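Local coordinates for uncharacterized protein (Enterococcus faecalis, PDB 3PM7) that is of unknown function but, as a member of the PC4-like transcriptional coactivator family, may bind nucleic acid, at residues N19-W32 and F39-G52. Residues are numbered along the deposited sequence; the frame is centred on the assembly and turned at random.
Sequences NARGWRKELNLISW and FDLREWAPDHEKMG. With SO4 (sulfate ion), chain D.
Arg-24 and Trp-44 open a ladder of three hydrogen-bonded pairs between antiparallel strands 24-30 and 39-44, each exchanging two backbone bonds; Glu-26 with Arg-42 and Asn-28 with Asp-40 follow. How one face of such a ladder accommodates large and charged groups is seen by following Trp-44 outward. Its CB lies 3.8 Å from Glu-26 OE2; the two side chains cross at about a right angle, yet the carboxylate plane is turned only 22° from the indole, near CD1. NE1 comes next: it donates a hydrogen bond to a water at 2.8 Å, which in turn donates to Asp-40 OD1 at 2.7 Å, so a water links the buried indole N-H back to Asp-40 of the same strand. Farther out, CZ2 touches Ile-30 CD1, and CH2 meets the edge of the Trp-32 ring at its CH2, 4.0 Å away. Arg-42 CD and Met-51 CB cover one face of the indole; His-48 lies over the opposite one.

Asp-40, whose chi1 of -174° sets its carboxylate near Trp-32 CZ2 and Ile-30 CD1, is gripped side-on by Arg-42: NE reaches OD1 and NH2 reaches OD2, both at 2.7 Å, through syn lone pairs and in the guanidinium plane. Arg-42 NH1 continues to Gly-52 O, while Thr-56 also bonds Asp-40 OD2; together they should fix the carboxylate's rotation.

Just past the Arg-24 and Trp-44 rung, Ala-45 CA sits over one face of Trp-23 in a CH-pi contact, 3.6 Å from the five-membered-ring centroid. The other face of the hairpin carries Leu-27, Leu-41 and Phe-39, with Leu-29 CD1 centred 4.0 Å above the Phe-39 ring. Leu-41 packs there on Leu-41 of the second subunit, and Lys-25 NZ forms a salt bridge with Glu-61 of that subunit. This is the central hairpin of a four-stranded antiparallel sheet followed by a C-terminal helix, consistent with the PC4-like fold and its dimer.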
loop_
_atom_site.group_PDB
_atom_site.type_symbol
_atom_site.label_atom_id
_atom_site.label_comp_id
_atom_site.label_asym_id
_atom_site.label_seq_id
_atom_site.Cartn_x
_atom_site.Cartn_y
_atom_site.Cartn_z
ATOM N N ASN A 19 -5.898 9.922 11.599
ATOM C CA ASN A 19 -6.101 11.368 11.487
ATOM C C ASN A 19 -7.094 11.879 12.523
ATOM O O ASN A 19 -7.576 11.119 13.370
ATOM C CB ASN A 19 -6.508 11.767 10.060
ATOM C CG ASN A 19 -7.912 11.314 9.695
ATOM O OD1 ASN A 19 -8.740 11.021 10.561
ATOM N ND2 ASN A 19 -8.198 11.288 8.398
ATOM N N ALA A 20 -7.414 13.159 12.431
ATOM C CA ALA A 20 -8.137 13.867 13.471
ATOM C C ALA A 20 -9.590 13.461 13.513
ATOM O O ALA A 20 -10.334 13.848 14.433
ATOM C CB ALA A 20 -7.990 15.393 13.259
ATOM N N ARG A 21 -9.998 12.681 12.513
ATOM C CA ARG A 21 -11.356 12.163 12.424
ATOM C C ARG A 21 -11.376 10.670 12.767
ATOM O O ARG A 21 -12.401 9.986 12.621
ATOM C CB ARG A 21 -11.914 12.387 11.008
ATOM C CG ARG A 21 -12.054 13.855 10.600
ATOM C CD ARG A 21 -12.843 14.658 11.647
ATOM N NE ARG A 21 -14.178 14.092 11.890
ATOM C CZ ARG A 21 -14.894 14.304 12.996
ATOM N NH1 ARG A 21 -14.404 15.045 13.975
ATOM N NH2 ARG A 21 -16.101 13.777 13.121
ATOM N N GLY A 22 -10.232 10.144 13.192
ATOM C CA GLY A 22 -10.186 8.745 13.595
ATOM C C GLY A 22 -10.015 7.760 12.455
ATOM O O GLY A 22 -9.986 6.557 12.681
ATOM N N TRP A 23 -9.887 8.243 11.230
ATOM C CA TRP A 23 -9.642 7.320 10.125
ATOM C C TRP A 23 -8.199 6.860 10.224
ATOM O O TRP A 23 -7.332 7.620 10.652
ATOM C CB TRP A 23 -9.879 8.001 8.774
ATOM C CG TRP A 23 -11.334 8.155 8.402
ATOM C CD1 TRP A 23 -12.284 8.858 9.082
ATOM C CD2 TRP A 23 -11.986 7.616 7.245
ATOM N NE1 TRP A 23 -13.488 8.779 8.431
ATOM C CE2 TRP A 23 -13.333 8.026 7.298
ATOM C CE3 TRP A 23 -11.565 6.815 6.177
ATOM C CZ2 TRP A 23 -14.269 7.659 6.318
ATOM C CZ3 TRP A 23 -12.495 6.452 5.202
ATOM C CH2 TRP A 23 -13.828 6.877 5.283
ATOM N N ARG A 24 -7.932 5.620 9.824
ATOM C CA ARG A 24 -6.578 5.076 9.906
ATOM C C ARG A 24 -6.152 4.492 8.570
ATOM O O ARG A 24 -6.950 3.849 7.893
ATOM C CB ARG A 24 -6.528 3.948 10.946
ATOM C CG ARG A 24 -6.863 4.356 12.380
ATOM C CD ARG A 24 -7.717 3.267 13.017
ATOM N NE ARG A 24 -7.015 2.507 14.041
ATOM C CZ ARG A 24 -7.157 1.194 14.234
ATOM N NH1 ARG A 24 -7.959 0.474 13.454
ATOM N NH2 ARG A 24 -6.481 0.598 15.205
ATOM N N LYS A 25 -4.884 4.660 8.215
ATOM C CA LYS A 25 -4.330 3.937 7.076
ATOM C C LYS A 25 -3.816 2.611 7.594
ATOM O O LYS A 25 -3.046 2.579 8.563
ATOM C CB LYS A 25 -3.207 4.735 6.398
ATOM C CG LYS A 25 -2.915 4.228 4.986
ATOM C CD LYS A 25 -1.994 5.165 4.182
ATOM C CE LYS A 25 -2.688 6.451 3.730
ATOM N NZ LYS A 25 -1.652 7.485 3.304
ATOM N N GLU A 26 -4.263 1.507 6.991
ATOM C CA GLU A 26 -4.056 0.193 7.600
ATOM C C GLU A 26 -3.510 -0.819 6.621
ATOM O O GLU A 26 -3.898 -0.822 5.476
ATOM C CB GLU A 26 -5.393 -0.358 8.132
ATOM C CG GLU A 26 -5.945 0.316 9.385
ATOM C CD GLU A 26 -7.317 -0.223 9.790
ATOM O OE1 GLU A 26 -7.685 -1.366 9.389
ATOM O OE2 GLU A 26 -8.036 0.504 10.517
ATOM N N LEU A 27 -2.628 -1.700 7.076
ATOM C CA LEU A 27 -2.341 -2.910 6.322
ATOM C C LEU A 27 -3.181 -4.023 6.932
ATOM O O LEU A 27 -2.991 -4.375 8.105
ATOM C CB LEU A 27 -0.868 -3.293 6.438
ATOM C CG LEU A 27 -0.526 -4.573 5.664
ATOM C CD1 LEU A 27 -0.588 -4.267 4.157
ATOM C CD2 LEU A 27 0.861 -5.082 6.035
ATOM N N ASN A 28 -4.114 -4.571 6.158
ATOM C CA ASN A 28 -4.928 -5.722 6.599
ATOM C C ASN A 28 -4.837 -6.874 5.624
ATOM O O ASN A 28 -4.559 -6.658 4.446
ATOM C CB ASN A 28 -6.409 -5.335 6.697
ATOM C CG ASN A 28 -6.664 -4.314 7.793
ATOM O OD1 ASN A 28 -6.172 -4.465 8.905
ATOM N ND2 ASN A 28 -7.424 -3.272 7.483
ATOM N N LEU A 29 -5.091 -8.094 6.107
ATOM C CA LEU A 29 -5.270 -9.239 5.212
ATOM C C LEU A 29 -6.765 -9.436 5.003
ATOM O O LEU A 29 -7.525 -9.563 5.958
ATOM C CB LEU A 29 -4.635 -10.514 5.780
ATOM C CG LEU A 29 -4.823 -11.757 4.895
ATOM C CD1 LEU A 29 -3.941 -11.616 3.668
ATOM C CD2 LEU A 29 -4.476 -13.051 5.639
ATOM N N ILE A 30 -7.197 -9.435 3.751
ATOM C CA ILE A 30 -8.615 -9.339 3.463
ATOM C C ILE A 30 -9.039 -10.330 2.392
ATOM O O ILE A 30 -8.305 -10.552 1.412
ATOM C CB ILE A 30 -8.967 -7.925 2.974
ATOM C CG1 ILE A 30 -8.661 -6.915 4.076
ATOM C CG2 ILE A 30 -10.444 -7.826 2.601
ATOM C CD1 ILE A 30 -9.325 -5.606 3.864
ATOM N N SER A 31 -10.207 -10.933 2.597
ATOM C CA SER A 31 -10.853 -11.716 1.565
ATOM C C SER A 31 -12.062 -10.898 1.109
ATOM O O SER A 31 -13.033 -10.789 1.845
ATOM C CB SER A 31 -11.315 -13.073 2.119
ATOM O OG SER A 31 -11.901 -13.892 1.098
ATOM N N TRP A 32 -11.998 -10.287 -0.078
ATOM C CA TRP A 32 -13.193 -9.625 -0.634
ATOM C C TRP A 32 -14.169 -10.672 -1.154
ATOM O O TRP A 32 -13.842 -11.432 -2.068
ATOM C CB TRP A 32 -12.830 -8.649 -1.784
ATOM C CG TRP A 32 -11.851 -7.553 -1.388
ATOM C CD1 TRP A 32 -10.600 -7.344 -1.904
ATOM C CD2 TRP A 32 -12.057 -6.519 -0.411
ATOM N NE1 TRP A 32 -10.022 -6.253 -1.303
ATOM C CE2 TRP A 32 -10.895 -5.730 -0.388
ATOM C CE3 TRP A 32 -13.114 -6.186 0.441
ATOM C CZ2 TRP A 32 -10.758 -4.627 0.456
ATOM C CZ3 TRP A 32 -12.980 -5.089 1.268
ATOM C CH2 TRP A 32 -11.813 -4.320 1.269
ATOM N N PHE A 39 -3.241 -8.957 0.888
ATOM C CA PHE A 39 -2.906 -7.792 1.683
ATOM C C PHE A 39 -3.481 -6.537 1.045
ATOM O O PHE A 39 -3.492 -6.399 -0.170
ATOM C CB PHE A 39 -1.395 -7.692 1.858
ATOM C CG PHE A 39 -0.841 -8.765 2.745
ATOM C CD1 PHE A 39 -0.200 -9.872 2.207
ATOM C CD2 PHE A 39 -0.995 -8.683 4.119
ATOM C CE1 PHE A 39 0.302 -10.867 3.031
ATOM C CE2 PHE A 39 -0.514 -9.686 4.955
ATOM C CZ PHE A 39 0.146 -10.771 4.415
ATOM N N ASP A 40 -3.958 -5.627 1.886
ATOM C CA ASP A 40 -4.742 -4.483 1.455
ATOM C C ASP A 40 -4.271 -3.282 2.272
ATOM O O ASP A 40 -4.197 -3.341 3.509
ATOM C CB ASP A 40 -6.242 -4.753 1.690
ATOM C CG ASP A 40 -7.139 -3.650 1.135
ATOM O OD1 ASP A 40 -7.640 -2.805 1.907
ATOM O OD2 ASP A 40 -7.349 -3.621 -0.082
ATOM N N LEU A 41 -3.934 -2.201 1.581
ATOM C CA LEU A 41 -3.368 -1.013 2.229
ATOM C C LEU A 41 -4.287 0.150 1.902
ATOM O O LEU A 41 -4.428 0.521 0.746
ATOM C CB LEU A 41 -1.977 -0.738 1.662
ATOM C CG LEU A 41 -1.069 0.238 2.406
ATOM C CD1 LEU A 41 -0.838 -0.254 3.807
ATOM C CD2 LEU A 41 0.257 0.387 1.669
ATOM N N ARG A 42 -4.937 0.716 2.908
ATOM C CA ARG A 42 -6.074 1.567 2.625
ATOM C C ARG A 42 -6.484 2.355 3.864
ATOM O O ARG A 42 -6.190 1.951 4.985
ATOM C CB ARG A 42 -7.206 0.627 2.171
ATOM C CG ARG A 42 -8.601 1.182 2.065
ATOM C CD ARG A 42 -9.581 0.039 1.688
ATOM N NE ARG A 42 -8.992 -0.855 0.692
ATOM C CZ ARG A 42 -9.020 -0.654 -0.627
ATOM N NH1 ARG A 42 -9.629 0.419 -1.135
ATOM N NH2 ARG A 42 -8.442 -1.535 -1.449
ATOM N N GLU A 43 -7.188 3.462 3.664
ATOM C CA GLU A 43 -7.728 4.254 4.768
ATOM C C GLU A 43 -9.094 3.687 5.201
ATOM O O GLU A 43 -9.918 3.346 4.359
ATOM C CB GLU A 43 -7.878 5.715 4.328
ATOM C CG GLU A 43 -7.941 6.732 5.487
ATOM C CD GLU A 43 -6.581 7.052 6.081
ATOM O OE1 GLU A 43 -5.563 6.839 5.394
ATOM O OE2 GLU A 43 -6.526 7.514 7.242
ATOM N N TRP A 44 -9.318 3.582 6.515
ATOM C CA TRP A 44 -10.561 3.034 7.056
ATOM C C TRP A 44 -11.141 3.942 8.131
ATOM O O TRP A 44 -10.398 4.451 8.984
ATOM C CB TRP A 44 -10.284 1.692 7.713
ATOM C CG TRP A 44 -10.001 0.588 6.763
ATOM C CD1 TRP A 44 -8.776 0.195 6.299
ATOM C CD2 TRP A 44 -10.970 -0.288 6.158
ATOM N NE1 TRP A 44 -8.924 -0.884 5.440
ATOM C CE2 TRP A 44 -10.264 -1.186 5.335
ATOM C CE3 TRP A 44 -12.360 -0.394 6.236
ATOM C CZ2 TRP A 44 -10.898 -2.172 4.598
ATOM C CZ3 TRP A 44 -13.000 -1.393 5.494
ATOM C CH2 TRP A 44 -12.265 -2.265 4.695
ATOM N N ALA A 45 -12.459 4.114 8.120
ATOM C CA ALA A 45 -13.140 4.869 9.168
ATOM C C ALA A 45 -12.919 4.198 10.521
ATOM O O ALA A 45 -12.517 3.035 10.572
ATOM C CB ALA A 45 -14.634 4.996 8.852
ATOM N N PRO A 46 -13.189 4.926 11.625
ATOM C CA PRO A 46 -12.954 4.461 13.003
ATOM C C PRO A 46 -13.253 2.973 13.281
ATOM O O PRO A 46 -12.347 2.226 13.675
ATOM C CB PRO A 46 -13.877 5.363 13.826
ATOM C CG PRO A 46 -13.867 6.649 13.072
ATOM C CD PRO A 46 -13.760 6.288 11.606
ATOM N N ASP A 47 -14.492 2.538 13.106
ATOM C CA ASP A 47 -14.810 1.136 13.391
ATOM C C ASP A 47 -14.977 0.322 12.099
ATOM O O ASP A 47 -15.832 -0.575 12.009
ATOM C CB ASP A 47 -16.056 1.018 14.278
ATOM C CG ASP A 47 -16.108 -0.308 15.044
ATOM O OD1 ASP A 47 -15.034 -0.793 15.471
ATOM O OD2 ASP A 47 -17.218 -0.865 15.222
ATOM N N HIS A 48 -14.145 0.643 11.113
ATOM C CA HIS A 48 -14.197 -0.000 9.809
ATOM C C HIS A 48 -15.591 0.074 9.207
ATOM O O HIS A 48 -16.008 -0.843 8.508
ATOM C CB HIS A 48 -13.777 -1.475 9.913
ATOM C CG HIS A 48 -12.402 -1.671 10.466
ATOM N ND1 HIS A 48 -11.269 -1.541 9.695
ATOM C CD2 HIS A 48 -11.975 -1.954 11.720
ATOM C CE1 HIS A 48 -10.199 -1.745 10.446
ATOM N NE2 HIS A 48 -10.602 -2.002 11.679
ATOM N N GLU A 49 -16.309 1.156 9.465
ATOM C CA GLU A 49 -17.686 1.255 8.989
ATOM C C GLU A 49 -17.714 1.626 7.508
ATOM O O GLU A 49 -18.744 1.544 6.853
ATOM C CB GLU A 49 -18.456 2.304 9.800
ATOM C CG GLU A 49 -17.977 3.731 9.564
ATOM C CD GLU A 49 -18.514 4.719 10.593
ATOM O OE1 GLU A 49 -17.851 5.758 10.832
ATOM O OE2 GLU A 49 -19.600 4.455 11.161
ATOM N N LYS A 50 -16.568 2.050 6.992
ATOM C CA LYS A 50 -16.482 2.559 5.637
ATOM C C LYS A 50 -15.024 2.601 5.243
ATOM O O LYS A 50 -14.152 2.854 6.090
ATOM C CB LYS A 50 -17.098 3.955 5.570
ATOM C CG LYS A 50 -17.048 4.619 4.211
ATOM C CD LYS A 50 -17.834 5.923 4.216
ATOM C CE LYS A 50 -17.722 6.647 2.884
ATOM N NZ LYS A 50 -16.298 6.803 2.461
HETATM N N MSE A 51 -14.755 2.359 3.962
HETATM C CA MSE A 51 -13.382 2.328 3.471
HETATM C C MSE A 51 -13.089 3.513 2.558
HETATM O O MSE A 51 -13.983 4.109 1.978
HETATM C CB MSE A 51 -13.097 1.008 2.741
HETATM C CG MSE A 51 -13.547 0.988 1.292
HETATM SE SE MSE A 51 -13.018 -0.622 0.280
HETATM C CE MSE A 51 -14.409 -1.837 0.889
ATOM N N GLY A 52 -11.821 3.862 2.453
ATOM C CA GLY A 52 -11.424 4.932 1.562
ATOM C C GLY A 52 -10.550 4.331 0.492
ATOM O O GLY A 52 -10.560 3.116 0.286
HETATM S S SO4 D . -16.297 12.144 9.495
HETATM O O1 SO4 D . -16.826 13.252 10.286
HETATM O O2 SO4 D . -17.394 11.281 9.066
HETATM O O3 SO4 D . -15.587 12.674 8.333
HETATM O O4 SO4 D . -15.366 11.358 10.294
HETATM O O HOH W 1 -6.867 -2.441 4.482
#